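Local structure of glucose-6-phosphate 1-dehydrogenase (Mycobacterium avium, 4LGV) at residues R44-R49 with R414-L419; L54-E59 with T88-D93. The protein probably catalyses the NADP-dependent oxidation of glucose 6-phosphate to 6-phosphogluconolactone, the entry step of the pentose phosphate pathway. One frame throughout, in Å; residues are numbered along the deposited sequence.

Interaction 1 of 2, residues R44-R49 with R414-L419; sequences RKMTFR and RPYERL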
loop_
_atom_site.group_PDB
_atom_site.type_symbol
_atom_site.label_atom_id
_atom_site.label_comp_id
_atom_site.label_asym_id
_atom_site.label_seq_id
_atom_site.Cartn_x
_atom_site.Cartn_y
_atom_site.Cartn_z
ATOM N N ARG A 44 26.881 -36.909 -28.953
ATOM C CA ARG A 44 27.842 -36.372 -29.866
ATOM C C ARG A 44 27.866 -34.845 -29.861
ATOM O O ARG A 44 28.955 -34.240 -29.872
ATOM C CB ARG A 44 27.553 -36.866 -31.251
ATOM C CG ARG A 44 28.574 -36.481 -32.283
ATOM C CD ARG A 44 28.391 -37.295 -33.563
ATOM N NE ARG A 44 26.995 -37.293 -34.000
ATOM C CZ ARG A 44 26.355 -36.247 -34.552
ATOM N NH1 ARG A 44 26.988 -35.088 -34.776
ATOM N NH2 ARG A 44 25.069 -36.363 -34.894
ATOM N N LYS A 45 26.689 -34.207 -29.832
ATOM C CA LYS A 45 26.618 -32.741 -29.933
ATOM C C LYS A 45 27.038 -32.117 -28.589
ATOM O O LYS A 45 27.832 -31.186 -28.592
ATOM C CB LYS A 45 25.247 -32.223 -30.434
ATOM N N MET A 46 26.577 -32.694 -27.468
ATOM C CA MET A 46 26.673 -32.084 -26.167
ATOM C C MET A 46 27.339 -32.941 -25.088
ATOM O O MET A 46 28.178 -32.430 -24.336
ATOM C CB MET A 46 25.254 -31.687 -25.643
ATOM C CG MET A 46 24.463 -30.653 -26.455
ATOM S SD MET A 46 25.133 -28.962 -26.577
ATOM C CE MET A 46 26.070 -28.754 -25.096
ATOM N N THR A 47 26.917 -34.188 -24.905
ATOM C CA THR A 47 27.267 -34.875 -23.638
ATOM C C THR A 47 28.759 -35.113 -23.462
ATOM O O THR A 47 29.331 -34.826 -22.410
ATOM C CB THR A 47 26.521 -36.201 -23.467
ATOM O OG1 THR A 47 25.135 -36.007 -23.763
ATOM C CG2 THR A 47 26.689 -36.719 -22.093
ATOM N N PHE A 48 29.411 -35.609 -24.509
ATOM C CA PHE A 48 30.860 -35.816 -24.451
ATOM C C PHE A 48 31.650 -34.541 -24.120
ATOM O O PHE A 48 32.529 -34.540 -23.235
ATOM C CB PHE A 48 31.376 -36.412 -25.726
ATOM C CG PHE A 48 31.115 -37.880 -25.854
ATOM C CD1 PHE A 48 31.507 -38.749 -24.878
ATOM C CD2 PHE A 48 30.526 -38.393 -27.006
ATOM C CE1 PHE A 48 31.282 -40.083 -25.009
ATOM C CE2 PHE A 48 30.302 -39.759 -27.143
ATOM C CZ PHE A 48 30.674 -40.600 -26.136
ATOM N N ARG A 49 31.332 -33.461 -24.803
ATOM C CA ARG A 49 31.926 -32.155 -24.489
ATOM C C ARG A 49 31.694 -31.712 -23.035
ATOM O O ARG A 49 32.610 -31.252 -22.350
ATOM C CB ARG A 49 31.355 -31.104 -25.435
ATOM C CG ARG A 49 32.139 -29.807 -25.416
ATOM C CD ARG A 49 31.322 -28.666 -25.986
ATOM N NE ARG A 49 32.084 -27.455 -25.922
ATOM C CZ ARG A 49 31.759 -26.314 -26.522
ATOM N NH1 ARG A 49 30.627 -26.204 -27.227
ATOM N NH2 ARG A 49 32.557 -25.259 -26.374
ATOM N N ARG A 414 27.045 -24.452 -21.693
ATOM C CA ARG A 414 27.070 -24.064 -20.279
ATOM C C ARG A 414 25.829 -24.506 -19.540
ATOM O O ARG A 414 25.923 -25.148 -18.501
ATOM C CB ARG A 414 27.256 -22.563 -20.176
ATOM C CG ARG A 414 28.657 -22.079 -20.545
ATOM C CD ARG A 414 28.734 -20.554 -20.423
ATOM N NE ARG A 414 29.985 -20.030 -20.952
ATOM C CZ ARG A 414 30.449 -18.790 -20.773
ATOM N NH1 ARG A 414 29.789 -17.873 -20.040
ATOM N NH2 ARG A 414 31.612 -18.473 -21.315
ATOM N N PRO A 415 24.677 -24.249 -20.117
ATOM C CA PRO A 415 23.480 -24.793 -19.514
ATOM C C PRO A 415 23.464 -26.277 -19.415
ATOM O O PRO A 415 23.017 -26.837 -18.405
ATOM C CB PRO A 415 22.349 -24.334 -20.443
ATOM C CG PRO A 415 22.990 -23.507 -21.528
ATOM C CD PRO A 415 24.374 -23.196 -21.103
ATOM N N TYR A 416 23.923 -26.922 -20.456
ATOM C CA TYR A 416 23.893 -28.356 -20.480
ATOM C C TYR A 416 24.786 -28.977 -19.402
ATOM O O TYR A 416 24.336 -29.824 -18.629
ATOM C CB TYR A 416 24.280 -28.826 -21.865
ATOM C CG TYR A 416 24.132 -30.283 -21.987
ATOM C CD1 TYR A 416 22.895 -30.864 -22.234
ATOM C CD2 TYR A 416 25.213 -31.096 -21.779
ATOM C CE1 TYR A 416 22.738 -32.229 -22.288
ATOM C CE2 TYR A 416 25.087 -32.480 -21.847
ATOM C CZ TYR A 416 23.841 -33.048 -22.104
ATOM O OH TYR A 416 23.739 -34.410 -22.210
ATOM N N GLU A 417 26.015 -28.523 -19.277
ATOM C CA GLU A 417 26.893 -29.012 -18.194
ATOM C C GLU A 417 26.377 -28.672 -16.791
ATOM O O GLU A 417 26.533 -29.452 -15.844
ATOM C CB GLU A 417 28.331 -28.493 -18.375
ATOM C CG GLU A 417 28.501 -26.993 -18.245
ATOM C CD GLU A 417 29.873 -26.484 -18.694
ATOM O OE1 GLU A 417 30.680 -27.320 -19.027
ATOM O OE2 GLU A 417 30.141 -25.257 -18.713
ATOM N N ARG A 418 25.791 -27.489 -16.631
ATOM C CA ARG A 418 25.197 -27.116 -15.352
ATOM C C ARG A 418 24.100 -28.115 -14.941
ATOM O O ARG A 418 24.016 -28.519 -13.795
ATOM C CB ARG A 418 24.610 -25.716 -15.492
ATOM C CG ARG A 418 23.989 -25.146 -14.249
ATOM C CD ARG A 418 23.367 -23.806 -14.556
ATOM N NE ARG A 418 22.804 -23.233 -13.353
ATOM C CZ ARG A 418 21.768 -22.397 -13.293
ATOM N NH1 ARG A 418 21.094 -22.037 -14.395
ATOM N NH2 ARG A 418 21.412 -21.909 -12.130
ATOM N N LEU A 419 23.240 -28.505 -15.876
ATOM C CA LEU A 419 22.167 -29.462 -15.575
ATOM C C LEU A 419 22.695 -30.832 -15.220
ATOM O O LEU A 419 22.186 -31.473 -14.297
ATOM C CB LEU A 419 21.217 -29.617 -16.764
ATOM C CG LEU A 419 20.280 -28.458 -16.962
ATOM C CD1 LEU A 419 19.566 -28.575 -18.287
ATOM C CD2 LEU A 419 19.259 -28.362 -15.855
#

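Interaction 2 of 2, residues L54-E59 with T88-D93; sequences LERREE and TGETFD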
loop_
_atom_site.group_PDB
_atom_site.type_symbol
_atom_site.label_atom_id
_atom_site.label_comp_id
_atom_site.label_asym_id
_atom_site.label_seq_id
_atom_site.Cartn_x
_atom_site.Cartn_y
_atom_site.Cartn_z
ATOM N N LEU A 54 33.761 -30.909 -17.507
ATOM C CA LEU A 54 33.680 -31.183 -16.076
ATOM C C LEU A 54 34.996 -31.810 -15.631
ATOM O O LEU A 54 35.515 -31.473 -14.564
ATOM C CB LEU A 54 32.490 -32.064 -15.752
ATOM C CG LEU A 54 31.088 -31.438 -15.886
ATOM C CD1 LEU A 54 30.014 -32.526 -15.924
ATOM C CD2 LEU A 54 30.795 -30.498 -14.750
ATOM N N GLU A 55 35.563 -32.684 -16.466
ATOM C CA GLU A 55 36.876 -33.268 -16.181
ATOM C C GLU A 55 37.961 -32.225 -16.118
ATOM O O GLU A 55 38.779 -32.228 -15.205
ATOM C CB GLU A 55 37.248 -34.294 -17.242
ATOM C CG GLU A 55 38.535 -35.043 -16.962
ATOM C CD GLU A 55 38.374 -35.967 -15.800
ATOM O OE1 GLU A 55 37.659 -36.978 -15.934
ATOM O OE2 GLU A 55 38.929 -35.674 -14.739
ATOM N N ARG A 56 37.986 -31.324 -17.081
ATOM C CA ARG A 56 38.925 -30.226 -17.015
ATOM C C ARG A 56 38.841 -29.410 -15.723
ATOM O O ARG A 56 39.847 -28.994 -15.201
ATOM C CB ARG A 56 38.771 -29.274 -18.220
ATOM C CG ARG A 56 39.807 -28.137 -18.210
ATOM C CD ARG A 56 39.797 -27.386 -19.532
ATOM N NE ARG A 56 38.508 -26.714 -19.747
ATOM C CZ ARG A 56 37.900 -26.519 -20.924
ATOM N NH1 ARG A 56 38.454 -26.919 -22.062
ATOM N NH2 ARG A 56 36.724 -25.883 -20.950
ATOM N N ARG A 57 37.630 -29.132 -15.261
ATOM C CA ARG A 57 37.408 -28.391 -14.006
ATOM C C ARG A 57 37.589 -29.281 -12.760
ATOM O O ARG A 57 37.332 -28.838 -11.639
ATOM C CB ARG A 57 35.992 -27.817 -13.979
ATOM C CG ARG A 57 35.769 -26.740 -15.010
ATOM C CD ARG A 57 34.534 -25.896 -14.715
ATOM N NE ARG A 57 33.315 -26.642 -14.969
ATOM C CZ ARG A 57 32.714 -26.759 -16.164
ATOM N NH1 ARG A 57 33.203 -26.170 -17.250
ATOM N NH2 ARG A 57 31.603 -27.485 -16.281
ATOM N N GLU A 58 38.002 -30.531 -12.979
ATOM C CA GLU A 58 38.227 -31.512 -11.915
ATOM C C GLU A 58 36.954 -31.817 -11.127
ATOM O O GLU A 58 37.016 -32.121 -9.968
ATOM C CB GLU A 58 39.353 -31.064 -10.985
ATOM C CG GLU A 58 40.695 -30.899 -11.714
ATOM C CD GLU A 58 41.810 -30.316 -10.865
ATOM O OE1 GLU A 58 41.563 -29.801 -9.757
ATOM O OE2 GLU A 58 42.946 -30.360 -11.324
ATOM N N GLU A 59 35.809 -31.782 -11.790
ATOM C CA GLU A 59 34.534 -32.035 -11.146
ATOM C C GLU A 59 33.980 -33.462 -11.348
ATOM O O GLU A 59 32.982 -33.808 -10.739
ATOM C CB GLU A 59 33.511 -30.965 -11.553
ATOM C CG GLU A 59 33.806 -29.603 -10.913
ATOM C CD GLU A 59 32.962 -28.440 -11.476
ATOM O OE1 GLU A 59 32.486 -28.470 -12.624
ATOM O OE2 GLU A 59 32.768 -27.456 -10.755
ATOM N N THR A 88 33.153 -29.888 -31.740
ATOM C CA THR A 88 32.458 -28.733 -31.143
ATOM C C THR A 88 33.280 -27.442 -31.121
ATOM O O THR A 88 32.724 -26.368 -30.897
ATOM C CB THR A 88 32.058 -28.978 -29.683
ATOM O OG1 THR A 88 33.252 -29.022 -28.861
ATOM C CG2 THR A 88 31.234 -30.273 -29.563
ATOM N N GLY A 89 34.590 -27.533 -31.341
ATOM C CA GLY A 89 35.475 -26.343 -31.257
ATOM C C GLY A 89 36.096 -26.151 -29.865
ATOM O O GLY A 89 36.902 -25.272 -29.661
ATOM N N GLU A 90 35.721 -27.001 -28.914
ATOM C CA GLU A 90 36.349 -27.022 -27.588
ATOM C C GLU A 90 37.881 -27.202 -27.680
ATOM O O GLU A 90 38.380 -28.029 -28.468
ATOM C CB GLU A 90 35.728 -28.188 -26.775
ATOM C CG GLU A 90 36.138 -28.256 -25.315
ATOM C CD GLU A 90 35.629 -27.063 -24.546
ATOM O OE1 GLU A 90 34.427 -26.749 -24.627
ATOM O OE2 GLU A 90 36.454 -26.445 -23.879
ATOM N N THR A 91 38.624 -26.413 -26.907
ATOM C CA THR A 91 40.073 -26.588 -26.789
ATOM C C THR A 91 40.355 -28.001 -26.239
ATOM O O THR A 91 39.870 -28.368 -25.172
ATOM C CB THR A 91 40.679 -25.550 -25.838
ATOM O OG1 THR A 91 40.511 -24.227 -26.384
ATOM C CG2 THR A 91 42.194 -25.795 -25.643
ATOM N N PHE A 92 41.133 -28.777 -26.978
ATOM C CA PHE A 92 41.380 -30.195 -26.668
ATOM C C PHE A 92 42.741 -30.385 -25.993
ATOM O O PHE A 92 43.791 -29.989 -26.533
ATOM C CB PHE A 92 41.319 -31.058 -27.939
ATOM C CG PHE A 92 41.296 -32.535 -27.651
ATOM C CD1 PHE A 92 40.106 -33.173 -27.408
ATOM C CD2 PHE A 92 42.458 -33.267 -27.590
ATOM C CE1 PHE A 92 40.068 -34.515 -27.135
ATOM C CE2 PHE A 92 42.448 -34.627 -27.322
ATOM C CZ PHE A 92 41.250 -35.250 -27.085
ATOM N N ASP A 93 42.706 -30.937 -24.793
ATOM C CA ASP A 93 43.908 -31.263 -24.008
ATOM C C ASP A 93 43.875 -32.772 -23.768
ATOM O O ASP A 93 42.951 -33.298 -23.167
ATOM C CB ASP A 93 43.867 -30.454 -22.715
ATOM C CG ASP A 93 44.952 -30.802 -21.737
ATOM O OD1 ASP A 93 45.554 -31.900 -21.807
ATOM O OD2 ASP A 93 45.278 -29.914 -20.896
HETATM O O HOH W 1 40.670 -27.903 -22.760
#

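Interaction 1 of 2, residues R44-R49 with R414-L419
Met46 lies across one face of the Tyr416 ring, and with Thr47 it shows how two neighbouring residues of one helix can serve a single aromatic side chain of another. The CA atoms nearest each other across the contact, those of Met46 and Tyr416, are 7.3 Å apart. Over the middle of the ring stands Met46 CB, a CH-pi contact 3.8 Å from the centroid and only 9° off the ring normal. From there the chain bends at chi2 (-64°) and again at chi3, running back alongside the tyrosine toward its root, where Met46 CE meets Tyr416 CB at 3.7 Å. The sulfur makes an oblique Met-aromatic contact, Met46 SD being 5.4 Å from the Tyr416 centroid.

One residue on, Thr47 takes up the far end of the ring. Its OG1 lies 2.6 Å from Tyr416 OH, two buried hydroxyls that also have partners in Glu135 and Tyr133 respectively. Tyr416 spans the gap because its CG is anti to the backbone N (chi1 -174°), and Thr47 CA lies 3.7 Å from Tyr416 CE2, off the rim of the ring.

His193 packs edge-to-face with Tyr416. The contact thus joins helix 41-56, of the parallel-sheet nucleotide-binding domain, to helix 413-424 of the C-terminal family region, while the opposite flank of helix 41-56 rests Phe48 on helix 74-87.

Interaction 2 of 2, residues L54-E59 with T88-D93
Arg56 reaches from the last turn of helix 41-56, which ends in a Schellman motif at Glu58, to Glu90 in the loop between helices 74-87 and 94-103 of the Rossmann-type domain. It illustrates how a partly buried salt bridge can have a firm side and a watery one.

The firm part is the double grip on one oxygen. Arg56 NH1 lies 2.7 Å from Glu90 OE2, and Arg56 NH2 lies 3.0 Å from the same Glu90 OE2. Both nitrogens come end-on, with the oxygen close to the guanidinium plane; the two planes are 47° apart, and both nitrogens reach the oxygen from one face of the carboxylate. The N-H at NH1 points the straighter of the two, at 151°. A bend at chi3 (64°) turns the otherwise extended arginine chain toward the loop. Glu90 is buried, and its other oxygen, OE1, pairs with Arg49 and Arg53, so three arginines surround one carboxylate and probably stabilise its negative charge. Two residues before Glu90, Thr88 OG1 accepts from Glu90 N at 3.2 Å, an ST turn that helps set the backbone from which Glu90 springs.

Toward Thr91 the contact is looser. This residue is exposed, and its carbonyl has no direct bond to Arg56: Thr91 O and Arg56 NH1 stand 3.7 Å apart. A water at the edge of the guanidinium fills in, accepting from Arg56 NH1 at 2.5 Å and donating to Thr91 O at 2.6 Å.

Overall arrangement
From the N terminus, the chain passes strand 32-36 and enters helix 41-56, which supplies the first partner of both contacts. Interaction 2 closes first, when the chain has gone through strand 64-68 and helix 74-87 and returns at residues 88-93. Interaction 1 closes far later, only when helix 413-424 arrives after the rest of the nucleotide-binding domain and most of the large mixed sheet. The short loop therefore lies wholly within the long one. Interaction 2 ties together neighbouring parts of one domain, whereas interaction 1 joins the two family regions. Salt bridges Arg49-Glu90 and Arg57-Glu417 link the two contacts directly, their centres about 11 Å apart.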